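Local atomic coordinates of HTH-type transcriptional regulator KdgR (Escherichia coli, PDB entry 1YSP), a protein that represses transcription of the genes for 2-keto-3-deoxygluconate transport and catabolism, here represented by its C-terminal IclR-type effector domain. Residues Val127-Ser141 and Leu161-Tyr174. Numbering follows the deposited sequence.
Sequences VPVFDRFGVVIAGLS and LHTAARKISAQMGY. With SO4 (sulfate ion), chain B.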
loop_
_atom_site.group_PDB
_atom_site.type_symbol
_atom_site.label_atom_id
_atom_site.label_comp_id
_atom_site.label_asym_id
_atom_site.label_seq_id
_atom_site.Cartn_x
_atom_site.Cartn_y
_atom_site.Cartn_z
ATOM N N VAL A 127 -3.481 -0.874 -2.885
ATOM C CA VAL A 127 -3.549 -1.786 -3.985
ATOM C C VAL A 127 -2.273 -1.686 -4.807
ATOM O O VAL A 127 -1.621 -0.660 -4.790
ATOM C CB VAL A 127 -4.792 -1.558 -4.945
ATOM C CG1 VAL A 127 -6.155 -1.866 -4.191
ATOM C CG2 VAL A 127 -4.736 -0.184 -5.589
ATOM N N PRO A 128 -1.910 -2.790 -5.491
ATOM C CA PRO A 128 -0.682 -2.784 -6.310
ATOM C C PRO A 128 -0.791 -1.966 -7.620
ATOM O O PRO A 128 -1.840 -2.016 -8.281
ATOM C CB PRO A 128 -0.485 -4.264 -6.609
ATOM C CG PRO A 128 -1.920 -4.838 -6.642
ATOM C CD PRO A 128 -2.581 -4.111 -5.481
ATOM N N VAL A 129 0.307 -1.317 -8.017
ATOM C CA VAL A 129 0.388 -0.653 -9.314
ATOM C C VAL A 129 1.483 -1.436 -10.032
ATOM O O VAL A 129 2.560 -1.607 -9.501
ATOM C CB VAL A 129 0.750 0.838 -9.172
ATOM C CG1 VAL A 129 1.179 1.478 -10.526
ATOM C CG2 VAL A 129 -0.429 1.609 -8.579
ATOM N N PHE A 130 1.182 -1.905 -11.236
ATOM C CA PHE A 130 2.049 -2.846 -11.954
ATOM C C PHE A 130 2.804 -2.126 -13.066
ATOM O O PHE A 130 2.309 -1.138 -13.647
ATOM C CB PHE A 130 1.229 -3.975 -12.539
ATOM C CG PHE A 130 0.548 -4.840 -11.523
ATOM C CD1 PHE A 130 1.242 -5.866 -10.871
ATOM C CD2 PHE A 130 -0.800 -4.643 -11.227
ATOM C CE1 PHE A 130 0.588 -6.678 -9.943
ATOM C CE2 PHE A 130 -1.461 -5.422 -10.302
ATOM C CZ PHE A 130 -0.776 -6.432 -9.637
ATOM N N ASP A 131 4.027 -2.580 -13.339
ATOM C CA ASP A 131 4.713 -2.124 -14.562
ATOM C C ASP A 131 4.316 -2.997 -15.769
ATOM O O ASP A 131 3.486 -3.920 -15.652
ATOM C CB ASP A 131 6.207 -2.089 -14.336
ATOM C CG ASP A 131 6.850 -3.455 -14.404
ATOM O OD1 ASP A 131 6.192 -4.507 -14.451
ATOM O OD2 ASP A 131 8.080 -3.460 -14.444
ATOM N N ARG A 132 4.928 -2.742 -16.926
ATOM C CA ARG A 132 4.533 -3.450 -18.153
ATOM C C ARG A 132 4.760 -4.971 -18.086
ATOM O O ARG A 132 4.177 -5.720 -18.871
ATOM C CB ARG A 132 5.166 -2.815 -19.410
ATOM C CG ARG A 132 6.697 -2.847 -19.430
ATOM C CD ARG A 132 7.261 -1.652 -20.197
ATOM N NE ARG A 132 8.697 -1.788 -20.440
ATOM C CZ ARG A 132 9.669 -1.150 -19.776
ATOM N NH1 ARG A 132 9.409 -0.288 -18.788
ATOM N NH2 ARG A 132 10.936 -1.387 -20.112
ATOM N N PHE A 133 5.547 -5.420 -17.099
ATOM C CA PHE A 133 5.832 -6.847 -16.922
ATOM C C PHE A 133 5.050 -7.543 -15.821
ATOM O O PHE A 133 5.249 -8.744 -15.582
ATOM C CB PHE A 133 7.337 -7.057 -16.723
ATOM C CG PHE A 133 8.160 -6.588 -17.895
ATOM C CD1 PHE A 133 8.125 -7.280 -19.093
ATOM C CD2 PHE A 133 8.938 -5.451 -17.809
ATOM C CE1 PHE A 133 8.859 -6.848 -20.181
ATOM C CE2 PHE A 133 9.691 -5.021 -18.915
ATOM C CZ PHE A 133 9.640 -5.726 -20.087
ATOM N N GLY A 134 4.149 -6.824 -15.152
ATOM C CA GLY A 134 3.354 -7.467 -14.092
ATOM C C GLY A 134 4.026 -7.505 -12.732
ATOM O O GLY A 134 3.548 -8.186 -11.820
ATOM N N VAL A 135 5.111 -6.760 -12.586
ATOM C CA VAL A 135 5.737 -6.550 -11.296
ATOM C C VAL A 135 5.119 -5.334 -10.618
ATOM O O VAL A 135 4.993 -4.262 -11.218
ATOM C CB VAL A 135 7.278 -6.287 -11.423
ATOM C CG1 VAL A 135 7.947 -6.110 -10.056
ATOM C CG2 VAL A 135 7.946 -7.440 -12.177
ATOM N N VAL A 136 4.840 -5.487 -9.324
ATOM C CA VAL A 136 4.358 -4.354 -8.536
ATOM C C VAL A 136 5.458 -3.301 -8.336
ATOM O O VAL A 136 6.430 -3.536 -7.610
ATOM C CB VAL A 136 3.764 -4.812 -7.158
ATOM C CG1 VAL A 136 3.258 -3.605 -6.407
ATOM C CG2 VAL A 136 2.654 -5.860 -7.332
ATOM N N ILE A 137 5.298 -2.112 -8.922
ATOM C CA ILE A 137 6.319 -1.044 -8.835
ATOM C C ILE A 137 5.975 0.040 -7.800
ATOM O O ILE A 137 6.820 0.830 -7.369
ATOM C CB ILE A 137 6.590 -0.448 -10.253
ATOM C CG1 ILE A 137 5.266 -0.003 -10.890
ATOM C CG2 ILE A 137 7.203 -1.538 -11.092
ATOM C CD1 ILE A 137 5.336 1.055 -12.011
ATOM N N ALA A 138 4.705 0.087 -7.383
ATOM C CA ALA A 138 4.293 1.035 -6.359
ATOM C C ALA A 138 3.049 0.477 -5.692
ATOM O O ALA A 138 2.410 -0.401 -6.220
ATOM C CB ALA A 138 3.998 2.442 -6.973
ATOM N N GLY A 139 2.698 1.044 -4.545
ATOM C CA GLY A 139 1.396 0.797 -3.966
ATOM C C GLY A 139 0.679 2.125 -3.935
ATOM O O GLY A 139 1.275 3.161 -3.673
ATOM N N LEU A 140 -0.628 2.061 -4.139
ATOM C CA LEU A 140 -1.496 3.228 -4.117
ATOM C C LEU A 140 -2.479 3.055 -2.945
ATOM O O LEU A 140 -3.201 2.049 -2.915
ATOM C CB LEU A 140 -2.280 3.205 -5.416
ATOM C CG LEU A 140 -3.321 4.356 -5.570
ATOM C CD1 LEU A 140 -2.571 5.685 -5.596
ATOM C CD2 LEU A 140 -4.173 4.208 -6.836
ATOM N N SER A 141 -2.491 4.011 -2.022
ATOM C CA SER A 141 -3.297 3.821 -0.803
ATOM C C SER A 141 -4.235 4.969 -0.480
ATOM O O SER A 141 -4.073 6.101 -0.959
ATOM C CB SER A 141 -2.387 3.588 0.409
ATOM O OG SER A 141 -1.796 4.815 0.852
ATOM N N LEU A 161 -9.790 2.309 -5.633
ATOM C CA LEU A 161 -8.303 2.134 -5.748
ATOM C C LEU A 161 -7.945 1.284 -6.984
ATOM O O LEU A 161 -7.003 1.622 -7.718
ATOM C CB LEU A 161 -7.755 1.459 -4.466
ATOM C CG LEU A 161 -7.581 2.429 -3.327
ATOM C CD1 LEU A 161 -7.297 1.615 -2.024
ATOM C CD2 LEU A 161 -6.446 3.419 -3.588
ATOM N N HIS A 162 -8.638 0.166 -7.162
ATOM C CA HIS A 162 -8.369 -0.744 -8.281
ATOM C C HIS A 162 -8.572 -0.049 -9.626
ATOM O O HIS A 162 -7.737 -0.166 -10.539
ATOM C CB HIS A 162 -9.226 -1.985 -8.195
ATOM C CG HIS A 162 -8.652 -3.047 -7.307
ATOM N ND1 HIS A 162 -7.302 -3.352 -7.285
ATOM C CD2 HIS A 162 -9.245 -3.905 -6.448
ATOM C CE1 HIS A 162 -7.093 -4.331 -6.424
ATOM N NE2 HIS A 162 -8.252 -4.686 -5.904
ATOM N N THR A 163 -9.654 0.693 -9.751
ATOM C CA THR A 163 -9.847 1.542 -10.977
ATOM C C THR A 163 -8.695 2.489 -11.224
ATOM O O THR A 163 -8.118 2.521 -12.338
ATOM C CB THR A 163 -11.183 2.322 -10.878
ATOM O OG1 THR A 163 -12.222 1.367 -10.661
ATOM C CG2 THR A 163 -11.461 3.153 -12.167
ATOM N N ALA A 164 -8.335 3.262 -10.202
ATOM C CA ALA A 164 -7.231 4.213 -10.297
ATOM C C ALA A 164 -5.919 3.514 -10.671
ATOM O O ALA A 164 -5.217 3.922 -11.635
ATOM C CB ALA A 164 -7.066 4.962 -8.952
ATOM N N ALA A 165 -5.592 2.429 -9.941
ATOM C CA ALA A 165 -4.357 1.676 -10.216
ATOM C C ALA A 165 -4.309 1.059 -11.622
ATOM O O ALA A 165 -3.256 1.050 -12.256
ATOM C CB ALA A 165 -4.156 0.590 -9.155
ATOM N N ARG A 166 -5.434 0.521 -12.083
ATOM C CA ARG A 166 -5.447 -0.081 -13.395
ATOM C C ARG A 166 -5.161 0.942 -14.491
ATOM O O ARG A 166 -4.420 0.639 -15.434
ATOM C CB ARG A 166 -6.730 -0.851 -13.605
ATOM C CG ARG A 166 -6.631 -2.229 -12.969
ATOM C CD ARG A 166 -7.961 -2.722 -12.488
ATOM N NE ARG A 166 -7.831 -3.968 -11.733
ATOM C CZ ARG A 166 -8.669 -4.362 -10.777
ATOM N NH1 ARG A 166 -9.702 -3.601 -10.442
ATOM N NH2 ARG A 166 -8.470 -5.515 -10.144
ATOM N N LYS A 167 -5.695 2.157 -14.335
ATOM C CA LYS A 167 -5.401 3.258 -15.280
ATOM C C LYS A 167 -3.913 3.635 -15.240
ATOM O O LYS A 167 -3.226 3.729 -16.296
ATOM C CB LYS A 167 -6.326 4.472 -15.017
ATOM C CG LYS A 167 -7.826 4.187 -15.267
ATOM C CD LYS A 167 -8.686 5.497 -15.105
ATOM C CE LYS A 167 -10.095 5.297 -15.645
ATOM N NZ LYS A 167 -10.999 6.270 -14.925
ATOM N N ILE A 168 -3.370 3.810 -14.040
ATOM C CA ILE A 168 -1.931 4.132 -13.914
ATOM C C ILE A 168 -1.040 3.053 -14.573
ATOM O O ILE A 168 -0.080 3.379 -15.303
ATOM C CB ILE A 168 -1.496 4.283 -12.446
ATOM C CG1 ILE A 168 -2.265 5.420 -11.740
ATOM C CG2 ILE A 168 0.039 4.541 -12.337
ATOM C CD1 ILE A 168 -2.047 5.404 -10.138
ATOM N N SER A 169 -1.354 1.802 -14.264
ATOM C CA SER A 169 -0.663 0.618 -14.841
ATOM C C SER A 169 -0.783 0.558 -16.360
ATOM O O SER A 169 0.224 0.373 -17.068
ATOM C CB SER A 169 -1.205 -0.663 -14.192
ATOM O OG SER A 169 -0.784 -0.674 -12.813
ATOM N N ALA A 170 -1.999 0.731 -16.866
ATOM C CA ALA A 170 -2.222 0.847 -18.322
ATOM C C ALA A 170 -1.362 1.933 -18.979
ATOM O O ALA A 170 -0.778 1.716 -20.066
ATOM C CB ALA A 170 -3.716 1.069 -18.628
ATOM N N GLN A 171 -1.264 3.087 -18.326
ATOM C CA GLN A 171 -0.446 4.177 -18.811
ATOM C C GLN A 171 1.073 3.899 -18.668
ATOM O O GLN A 171 1.872 4.585 -19.294
ATOM C CB GLN A 171 -0.902 5.508 -18.158
ATOM C CG GLN A 171 -2.309 5.931 -18.585
ATOM C CD GLN A 171 -3.008 6.913 -17.625
ATOM O OE1 GLN A 171 -2.370 7.637 -16.868
ATOM N NE2 GLN A 171 -4.325 6.950 -17.691
ATOM N N MET A 172 1.441 2.885 -17.862
ATOM C CA MET A 172 2.829 2.356 -17.708
ATOM C C MET A 172 3.169 1.310 -18.789
ATOM O O MET A 172 4.345 0.928 -18.937
ATOM C CB MET A 172 3.030 1.644 -16.355
ATOM C CG MET A 172 3.025 2.500 -15.076
ATOM S SD MET A 172 4.087 3.960 -15.032
ATOM C CE MET A 172 5.710 3.177 -15.033
ATOM N N GLY A 173 2.139 0.845 -19.508
ATOM C CA GLY A 173 2.254 -0.233 -20.482
ATOM C C GLY A 173 1.773 -1.604 -20.032
ATOM O O GLY A 173 1.946 -2.585 -20.765
ATOM N N TYR A 174 1.168 -1.696 -18.841
ATOM C CA TYR A 174 0.671 -2.997 -18.338
ATOM C C TYR A 174 -0.588 -3.464 -19.057
ATOM O O TYR A 174 -1.438 -2.646 -19.403
ATOM C CB TYR A 174 0.434 -2.977 -16.823
ATOM C CG TYR A 174 0.040 -4.335 -16.258
ATOM C CD1 TYR A 174 0.844 -5.459 -16.467
ATOM C CD2 TYR A 174 -1.132 -4.494 -15.520
ATOM C CE1 TYR A 174 0.489 -6.699 -15.966
ATOM C CE2 TYR A 174 -1.493 -5.728 -15.007
ATOM C CZ TYR A 174 -0.674 -6.828 -15.230
ATOM O OH TYR A 174 -1.010 -8.068 -14.736
HETATM S S SO4 B . -9.895 10.535 -15.214
HETATM O O1 SO4 B . -11.079 11.303 -15.635
HETATM O O2 SO4 B . -10.018 10.157 -13.763
HETATM O O3 SO4 B . -9.826 9.360 -15.975
HETATM O O4 SO4 B . -8.652 11.341 -15.410
HETATM O O HOH W 1 -4.501 -3.115 -8.197
HETATM O O HOH W 2 6.124 -0.502 -17.427
#
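Leu140 and Val127 press side by side onto the turn Leu161-Ala165 of helix 151-172, and here the packing is tight. Leu140 points CD2 at the methyl of Ala164 (CB 3.7 Å away), while CD2 of Leu161 lies against Leu140 CG. Val127 splits its branches: CG2 meets Leu161 CB and the Ala165 methyl, and CG1 sits 3.4 Å above one face of the His162 ring, a CH-pi contact. Small Ala165 suits its place, letting strand 127-130 come close, 5.4 Å between the CA atoms of Val129 and Ala165. Further along, the side chains of Val129 and Ile168 cross at about a right angle, CG1 of the valine meeting CG2 of the isoleucine. The hairpin belongs to the antiparallel sheet of the IclR effector domain, a GAF-like fold; the C-terminal helix covers it beside helix 4-20, whose Met13 and Leu5 touch Leu140 and Ile168. Ser169 supplies the polar link: its OG, anti to the carbonyl carbon (chi1 -68°), accepts from Phe130 N at 2.8 Å (N-H...OG angle 159°) and donates to Ala165 O one turn back. Replacing it with alanine would probably leave the Phe130 N-H without this acceptor and remove the polar tie between strand and helix. Beyond it the contact loosens toward solvent. Phe130 CB lies over a face of the exposed Tyr174 ring, yet the two rings, 5.2 Å between centroids, barely overlap. Ile137 CD1 and Met172 CE meet tip to tip, the flexible thioether bending to reach the isoleucine. Gly173 ends the helix in a Schellman motif; glycine suits its positive phi, and a CB there would crowd Arg132 CB. A water bridges Arg132 N to Met172 O.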